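Local coordinates for protein glycosyl transferase (Staphylococcus aureus, PDB 5U02) that belongs to the TarS-type glycosyltransferases and combines a helical linker with two C-terminal beta domains of the immunoglobulin-like E-set class in a three-chain assembly, at residues Phe146-Ile151 against Leu346-Met351; Ser279-Leu284 against Ile291-Asp296; Gly286-Ile291 against Glu328-Lys333. One frame throughout, in Å; residues are numbered along the deposited sequence.

Contact 1: residues Phe146-Ile151 against Leu346-Met351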
# COMPACT_ATOMS: atom_id res chain seq x y z
N PHE A 146 14.61 16.67 -1.83
CA PHE A 146 14.57 16.39 -0.40
C PHE A 146 14.76 17.67 0.39
O PHE A 146 15.23 18.68 -0.13
CB PHE A 146 15.61 15.33 -0.00
CG PHE A 146 17.03 15.84 0.01
CD1 PHE A 146 17.67 16.21 -1.16
CD2 PHE A 146 17.74 15.91 1.20
CE1 PHE A 146 18.99 16.66 -1.15
CE2 PHE A 146 19.06 16.35 1.21
CZ PHE A 146 19.67 16.74 0.04
N ASP A 147 14.34 17.61 1.65
CA ASP A 147 14.55 18.67 2.62
C ASP A 147 14.59 18.01 4.00
O ASP A 147 14.69 16.79 4.11
CB ASP A 147 13.45 19.74 2.49
CG ASP A 147 12.05 19.16 2.51
OD1 ASP A 147 11.76 18.29 3.37
OD2 ASP A 147 11.23 19.56 1.65
N ASN A 148 14.52 18.83 5.06
CA ASN A 148 14.56 18.29 6.42
C ASN A 148 13.27 17.57 6.82
O ASN A 148 13.17 17.10 7.96
CB ASN A 148 14.84 19.42 7.42
CG ASN A 148 13.71 20.42 7.50
OD1 ASN A 148 13.32 21.01 6.49
ND2 ASN A 148 13.16 20.61 8.69
N HIS A 149 12.30 17.47 5.92
CA HIS A 149 11.00 16.89 6.21
C HIS A 149 10.71 15.61 5.44
O HIS A 149 10.15 14.67 6.01
CB HIS A 149 9.91 17.95 5.96
CG HIS A 149 8.51 17.40 5.93
ND1 HIS A 149 7.76 17.33 4.77
CD2 HIS A 149 7.75 16.87 6.91
CE1 HIS A 149 6.58 16.80 5.06
NE2 HIS A 149 6.55 16.51 6.35
N LYS A 150 11.13 15.53 4.18
CA LYS A 150 10.89 14.32 3.40
C LYS A 150 11.84 14.25 2.22
O LYS A 150 12.44 15.25 1.81
CB LYS A 150 9.45 14.23 2.91
CG LYS A 150 9.06 15.34 1.95
CD LYS A 150 7.66 15.14 1.39
CE LYS A 150 7.30 16.27 0.44
NZ LYS A 150 5.95 16.08 -0.14
N ILE A 151 11.96 13.05 1.66
CA ILE A 151 12.62 12.81 0.39
C ILE A 151 11.55 12.40 -0.62
O ILE A 151 10.70 11.55 -0.33
CB ILE A 151 13.69 11.71 0.51
CG1 ILE A 151 14.77 12.10 1.52
CG2 ILE A 151 14.29 11.38 -0.85
CD1 ILE A 151 15.62 10.92 1.97
N LEU A 346 13.94 26.21 17.28
CA LEU A 346 13.69 26.62 15.90
C LEU A 346 12.80 25.58 15.24
O LEU A 346 13.10 24.38 15.31
CB LEU A 346 14.99 26.78 15.11
CG LEU A 346 14.86 27.39 13.72
CD1 LEU A 346 15.98 28.40 13.47
CD2 LEU A 346 14.87 26.31 12.64
N ASN A 347 11.71 26.03 14.62
CA ASN A 347 10.74 25.13 14.01
C ASN A 347 10.57 25.45 12.54
O ASN A 347 10.48 26.62 12.16
CB ASN A 347 9.38 25.22 14.71
CG ASN A 347 9.35 24.48 16.03
OD1 ASN A 347 10.24 24.63 16.87
ND2 ASN A 347 8.32 23.66 16.23
N THR A 348 10.53 24.41 11.71
CA THR A 348 10.04 24.51 10.35
C THR A 348 8.58 24.07 10.33
O THR A 348 7.96 23.88 11.38
CB THR A 348 10.91 23.68 9.40
OG1 THR A 348 10.81 22.29 9.75
CG2 THR A 348 12.36 24.12 9.48
N ALA A 349 8.03 23.88 9.13
CA ALA A 349 6.60 23.60 9.01
C ALA A 349 6.21 22.28 9.68
O ALA A 349 5.10 22.16 10.22
CB ALA A 349 6.18 23.59 7.54
N HIS A 350 7.10 21.28 9.67
CA HIS A 350 6.77 19.98 10.24
C HIS A 350 7.76 19.47 11.28
O HIS A 350 7.51 18.41 11.86
CB HIS A 350 6.65 18.92 9.14
CG HIS A 350 5.58 19.20 8.13
ND1 HIS A 350 5.81 19.93 6.98
CD2 HIS A 350 4.28 18.83 8.08
CE1 HIS A 350 4.70 20.01 6.28
NE2 HIS A 350 3.75 19.35 6.92
N MET A 351 8.88 20.16 11.51
CA MET A 351 9.92 19.66 12.39
C MET A 351 10.30 20.72 13.42
O MET A 351 10.12 21.92 13.20
CB MET A 351 11.16 19.22 11.59
CG MET A 351 10.85 18.48 10.29
SD MET A 351 10.02 16.89 10.53
CE MET A 351 11.32 15.93 11.30

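Contact 2: residues Ser279-Leu284 against Ile291-Asp296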
# COMPACT_ATOMS: atom_id res chain seq x y z
N SER A 279 28.52 23.20 12.08
CA SER A 279 28.09 22.97 10.71
C SER A 279 27.22 24.07 10.14
O SER A 279 27.24 24.30 8.93
CB SER A 279 27.32 21.65 10.61
OG SER A 279 28.12 20.56 11.03
N ILE A 280 26.45 24.75 10.98
CA ILE A 280 25.46 25.73 10.54
C ILE A 280 25.55 26.94 11.45
O ILE A 280 25.51 26.81 12.67
CB ILE A 280 24.04 25.15 10.55
CG1 ILE A 280 23.93 23.98 9.55
CG2 ILE A 280 23.01 26.22 10.23
CD1 ILE A 280 22.61 23.28 9.57
N SER A 281 25.70 28.12 10.85
CA SER A 281 25.71 29.36 11.60
C SER A 281 24.32 29.99 11.53
O SER A 281 23.59 29.81 10.56
CB SER A 281 26.75 30.34 11.05
OG SER A 281 26.33 30.87 9.80
N MET A 282 23.97 30.71 12.59
CA MET A 282 22.70 31.41 12.68
C MET A 282 23.00 32.87 13.00
O MET A 282 23.63 33.16 14.02
CB MET A 282 21.79 30.79 13.75
CG MET A 282 20.45 31.46 13.91
SD MET A 282 19.32 30.53 14.99
CE MET A 282 20.30 30.39 16.48
N LYS A 283 22.57 33.77 12.13
CA LYS A 283 22.86 35.19 12.29
C LYS A 283 21.62 36.01 12.00
O LYS A 283 20.68 35.56 11.33
CB LYS A 283 24.01 35.65 11.39
CG LYS A 283 25.33 34.93 11.63
CD LYS A 283 26.41 35.49 10.71
CE LYS A 283 27.34 34.40 10.20
NZ LYS A 283 27.95 34.76 8.89
N LEU A 284 21.64 37.24 12.49
CA LEU A 284 20.56 38.20 12.30
C LEU A 284 20.92 39.13 11.15
O LEU A 284 22.01 39.70 11.13
CB LEU A 284 20.31 39.01 13.57
CG LEU A 284 19.07 39.90 13.62
CD1 LEU A 284 17.82 39.06 13.40
CD2 LEU A 284 18.99 40.65 14.94
N ILE A 291 19.26 34.10 9.31
CA ILE A 291 19.96 33.48 8.19
C ILE A 291 20.68 32.24 8.71
O ILE A 291 21.51 32.33 9.62
CB ILE A 291 20.95 34.44 7.52
CG1 ILE A 291 20.26 35.73 7.09
CG2 ILE A 291 21.61 33.77 6.32
CD1 ILE A 291 19.19 35.53 6.04
N LEU A 292 20.38 31.09 8.12
CA LEU A 292 21.08 29.85 8.40
C LEU A 292 22.04 29.57 7.25
O LEU A 292 21.61 29.50 6.10
CB LEU A 292 20.10 28.69 8.58
CG LEU A 292 19.05 28.84 9.67
CD1 LEU A 292 18.18 27.59 9.73
CD2 LEU A 292 19.70 29.11 11.02
N THR A 293 23.32 29.44 7.57
CA THR A 293 24.35 29.23 6.55
C THR A 293 25.03 27.89 6.79
O THR A 293 25.58 27.64 7.87
CB THR A 293 25.39 30.36 6.57
OG1 THR A 293 24.71 31.62 6.48
CG2 THR A 293 26.33 30.23 5.39
N GLY A 294 24.98 27.01 5.79
CA GLY A 294 25.77 25.79 5.82
C GLY A 294 27.23 26.13 5.60
O GLY A 294 27.60 26.70 4.55
N LEU A 295 28.09 25.79 6.56
CA LEU A 295 29.49 26.21 6.48
C LEU A 295 30.29 25.31 5.55
O LEU A 295 31.09 25.80 4.74
CB LEU A 295 30.11 26.23 7.87
CG LEU A 295 29.35 27.04 8.92
CD1 LEU A 295 30.10 27.03 10.24
CD2 LEU A 295 29.10 28.47 8.43
N ASP A 296 30.11 23.99 5.66
CA ASP A 296 30.87 23.03 4.86
C ASP A 296 30.08 22.45 3.70
O ASP A 296 30.68 21.94 2.76
CB ASP A 296 31.36 21.88 5.75
CG ASP A 296 32.36 22.35 6.82
OD1 ASP A 296 32.95 23.44 6.66
OD2 ASP A 296 32.57 21.61 7.80
O HOH W 1 28.39 22.61 7.27
O HOH W 2 24.10 32.34 8.81

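Contact 3: residues Gly286-Ile291 against Glu328-Lys333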
# COMPACT_ATOMS: atom_id res chain seq x y z
N GLY A 286 19.44 42.48 9.17
CA GLY A 286 18.46 43.51 9.44
C GLY A 286 17.94 43.36 10.86
O GLY A 286 18.69 43.07 11.79
N LYS A 287 16.63 43.55 11.03
CA LYS A 287 15.99 43.33 12.31
C LYS A 287 14.94 42.23 12.31
O LYS A 287 14.43 41.89 13.38
CB LYS A 287 15.33 44.63 12.81
CG LYS A 287 16.31 45.78 13.00
CD LYS A 287 17.46 45.38 13.93
CE LYS A 287 16.97 45.09 15.34
NZ LYS A 287 17.78 44.02 16.01
N ASN A 288 14.63 41.64 11.15
CA ASN A 288 13.52 40.70 11.06
C ASN A 288 13.87 39.45 10.26
O ASN A 288 12.96 38.72 9.85
CB ASN A 288 12.28 41.39 10.45
CG ASN A 288 12.53 41.89 9.03
OD1 ASN A 288 13.67 42.01 8.58
ND2 ASN A 288 11.45 42.19 8.31
N LYS A 289 15.15 39.18 10.02
CA LYS A 289 15.55 38.05 9.19
C LYS A 289 16.62 37.24 9.89
O LYS A 289 17.64 37.78 10.33
CB LYS A 289 16.05 38.52 7.82
CG LYS A 289 14.94 38.98 6.88
CD LYS A 289 15.50 39.62 5.60
CE LYS A 289 14.37 40.04 4.68
NZ LYS A 289 14.83 40.92 3.57
N ILE A 290 16.39 35.93 9.98
CA ILE A 290 17.35 34.98 10.53
C ILE A 290 17.93 34.19 9.36
O ILE A 290 17.18 33.70 8.50
CB ILE A 290 16.70 34.07 11.57
CG1 ILE A 290 16.11 34.92 12.70
CG2 ILE A 290 17.71 33.07 12.13
CD1 ILE A 290 15.22 34.16 13.66
N ILE A 291 19.26 34.10 9.31
CA ILE A 291 19.96 33.48 8.19
C ILE A 291 20.68 32.24 8.71
O ILE A 291 21.51 32.33 9.62
CB ILE A 291 20.95 34.44 7.52
CG1 ILE A 291 20.26 35.73 7.09
CG2 ILE A 291 21.61 33.77 6.32
CD1 ILE A 291 19.19 35.53 6.04
N GLU A 328 16.67 31.79 4.62
CA GLU A 328 16.17 33.01 5.25
C GLU A 328 14.85 32.73 5.95
O GLU A 328 13.95 32.11 5.36
CB GLU A 328 16.00 34.13 4.23
CG GLU A 328 15.29 35.35 4.79
CD GLU A 328 14.87 36.32 3.71
OE1 GLU A 328 15.71 37.13 3.29
OE2 GLU A 328 13.70 36.26 3.28
N ILE A 329 14.73 33.18 7.19
CA ILE A 329 13.49 33.11 7.94
C ILE A 329 13.04 34.54 8.14
O ILE A 329 13.61 35.27 8.95
CB ILE A 329 13.65 32.37 9.27
CG1 ILE A 329 14.07 30.91 9.01
CG2 ILE A 329 12.34 32.41 10.05
CD1 ILE A 329 14.34 30.11 10.26
N LEU A 330 12.03 34.96 7.36
CA LEU A 330 11.48 36.31 7.44
C LEU A 330 10.47 36.35 8.58
O LEU A 330 9.35 35.86 8.45
CB LEU A 330 10.83 36.70 6.11
CG LEU A 330 10.14 38.06 6.05
CD1 LEU A 330 11.14 39.18 6.32
CD2 LEU A 330 9.46 38.26 4.70
N LEU A 331 10.87 36.96 9.70
CA LEU A 331 10.05 36.97 10.90
C LEU A 331 8.87 37.93 10.75
O LEU A 331 8.89 38.86 9.94
CB LEU A 331 10.88 37.37 12.11
CG LEU A 331 12.02 36.43 12.49
CD1 LEU A 331 12.83 37.03 13.61
CD2 LEU A 331 11.45 35.08 12.89
N SER A 332 7.84 37.70 11.57
CA SER A 332 6.64 38.54 11.54
C SER A 332 6.82 39.86 12.27
O SER A 332 5.97 40.74 12.14
CB SER A 332 5.46 37.79 12.15
OG SER A 332 5.64 37.62 13.55
N LYS A 333 7.90 40.01 13.04
CA LYS A 333 8.19 41.26 13.73
C LYS A 333 9.70 41.36 13.94
O LYS A 333 10.45 40.42 13.65
CB LYS A 333 7.45 41.34 15.07
CG LYS A 333 7.95 40.36 16.11
CD LYS A 333 7.35 40.66 17.48
CE LYS A 333 8.00 39.81 18.55
NZ LYS A 333 7.50 40.14 19.92

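Contact 1: residues Phe146-Ile151 against Leu346-Met351
Two tight turns from successive C-terminal domains meet here, each braced from within. In the 146-151 turn, D147 OD1 accepts from H149 N (2.7 Å) and from K150 N, closing an Asx turn and the wider Asx motif; the first donor arrives on the anti lone pair, the second from above the carboxylate plane. T348 N closes the other turn onto M351 O.

The polar link runs tip to tip. N148 ND2 donates to T348 OG1 over 3.1 Å, at 159° and in the plane of the amide. Y353 also bonds this ND2 through its hydroxyl, while E302 serves both sides: its backbone N meets N148 OD1 and its carboxylate meets T348 OG1. The amide is held at both ends, which fixes its rotation.

Beside this link the imidazoles of H149 and H350 form an offset stack, centroids 3.9 Å apart and planes 18° from parallel. H350 ND1 lies over the middle of the H149 ring, and H149 CD2 presses to 3.2 Å from H350 CB. M351, folded at chi2 and chi3, brings SD to the H149 ring edge, 5.4 Å from its centroid, while its CG slides past N148 ND2 at 3.5 Å.

The interface joins the hairpin turn between strands 138-146 and 150-159, with H149 also packed on M199 of strand 193-199, to the turn linking strands 345-347 and 352-354, with the loop around E302 alongside.

Contact 2: residues Ser279-Leu284 against Ile291-Asp296
Water 2 is gripped by three hydrogen bonds: it donates to I291 O at 2.7 Å and pairs with the hydroxyls S281 OG and T293 OG1. Both hydroxyls are brought to it by their first torsions, S281 OG sitting in the crowded position between backbone N and carbonyl carbon, T293 OG1 beside its own backbone N. S281 OG rests 3.4 Å from T293 CB. Past the end of strand 291-294, S279 O has two donors, L295 N at 2.9 Å, almost straight at 176° but above the carbonyl plane, and water 1, which accepts from D296 N.

Water 2 lies on one face of an antiparallel ladder. S281 with T293 and K283 with I291 are hydrogen-bonded pairs, each with two N-H...O bonds; S281 N reaches T293 O over 3.0 Å. I280 with G294 and M282 with L292 are the non-hydrogen-bonded pairs, where CA-H groups lean on carbonyl oxygens, as I280 CA does on T293 O at 3.3 Å.

The hydrated face carries S281, K283, I291 and T293. On the reverse, M282 and L292 run side by side, CG to CD2 3.8 Å, while I280 CG2 crosses obliquely over L292 CB.

This is the beta hairpin 280-285/289-294 at the rim of a seven-stranded antiparallel sheet. Helix 276-279 leads into its outermost strand, and strand 326-331 flanks the inner one.

Contact 3: residues Gly286-Ile291 against Glu328-Lys333
Strands 289-291 and 328-331 run antiparallel, 163° between their directions and 4.7 Å apart at closest approach, with I290 and I329 as the hydrogen-bonded pair and K289-L330 and I291-E328 as the non-hydrogen-bonded pairs on either side of it. I290 N finds a lone pair of I329 O in the carbonyl plane, and I329 N returns the bond to I290 O at 2.8 Å. Just before the first strand begins, N288 O accepts from L331 N over 2.7 Å, nearly along the C=O axis.

One face of the pair is hydrocarbon. I290 CD1 crosses obliquely over L331 CD1 at 3.7 Å, and both residues also lie on V308 of strand 304-310; I290 CB and I329 CB sit next to each other across the ladder.

The other face is amphipathic. K289, extended from CG to its amine, lies alongside L330, so that its CE comes to 3.7 Å from L330 CD1. Its methylenes pass the E328 carboxylate, with CD 3.4 Å from OE1, although within this pair of strands the amine makes just a long salt bridge, 3.9 Å from NZ to E328 OE1. The main polar partner of that amine is D312 of a neighbouring subunit. N288, its CG in the crowded position (chi1 62°), points the same way as L330 and sets ND2 against L330 CD1; this amide also bonds weakly to the backbone O of the same D312. I291 adds its CD1 over E328 CB.

I290, I329 and L331 are thus buried on the hydrocarbon face, whereas the opposite one mixes L330 and I291 with charges; there the K289 amine, near two carboxylates that should favour its charged form, is turned to the subunit interface.

All three contacts bear on one seven-stranded sheet, which makes it a worked example of how a domain is built and joined to its neighbour. Contacts 2 and 3 share I291 and strand 289-294, one on each edge; their centres are about 14 Å apart, and M282 CG packs on I290 CG2 at 3.6 Å. Contact 1 lies about 17 Å from contact 2 and 18 Å from contact 3, centre to centre. L346 spans the gap, its CD1 reaching I329 CD1 at 4.0 Å and M282 SD at 4.3 Å. Contacts 2 and 3 thus pair three neighbouring strands at one side of the second C-terminal domain's sheet, while contact 1 docks that domain on the first.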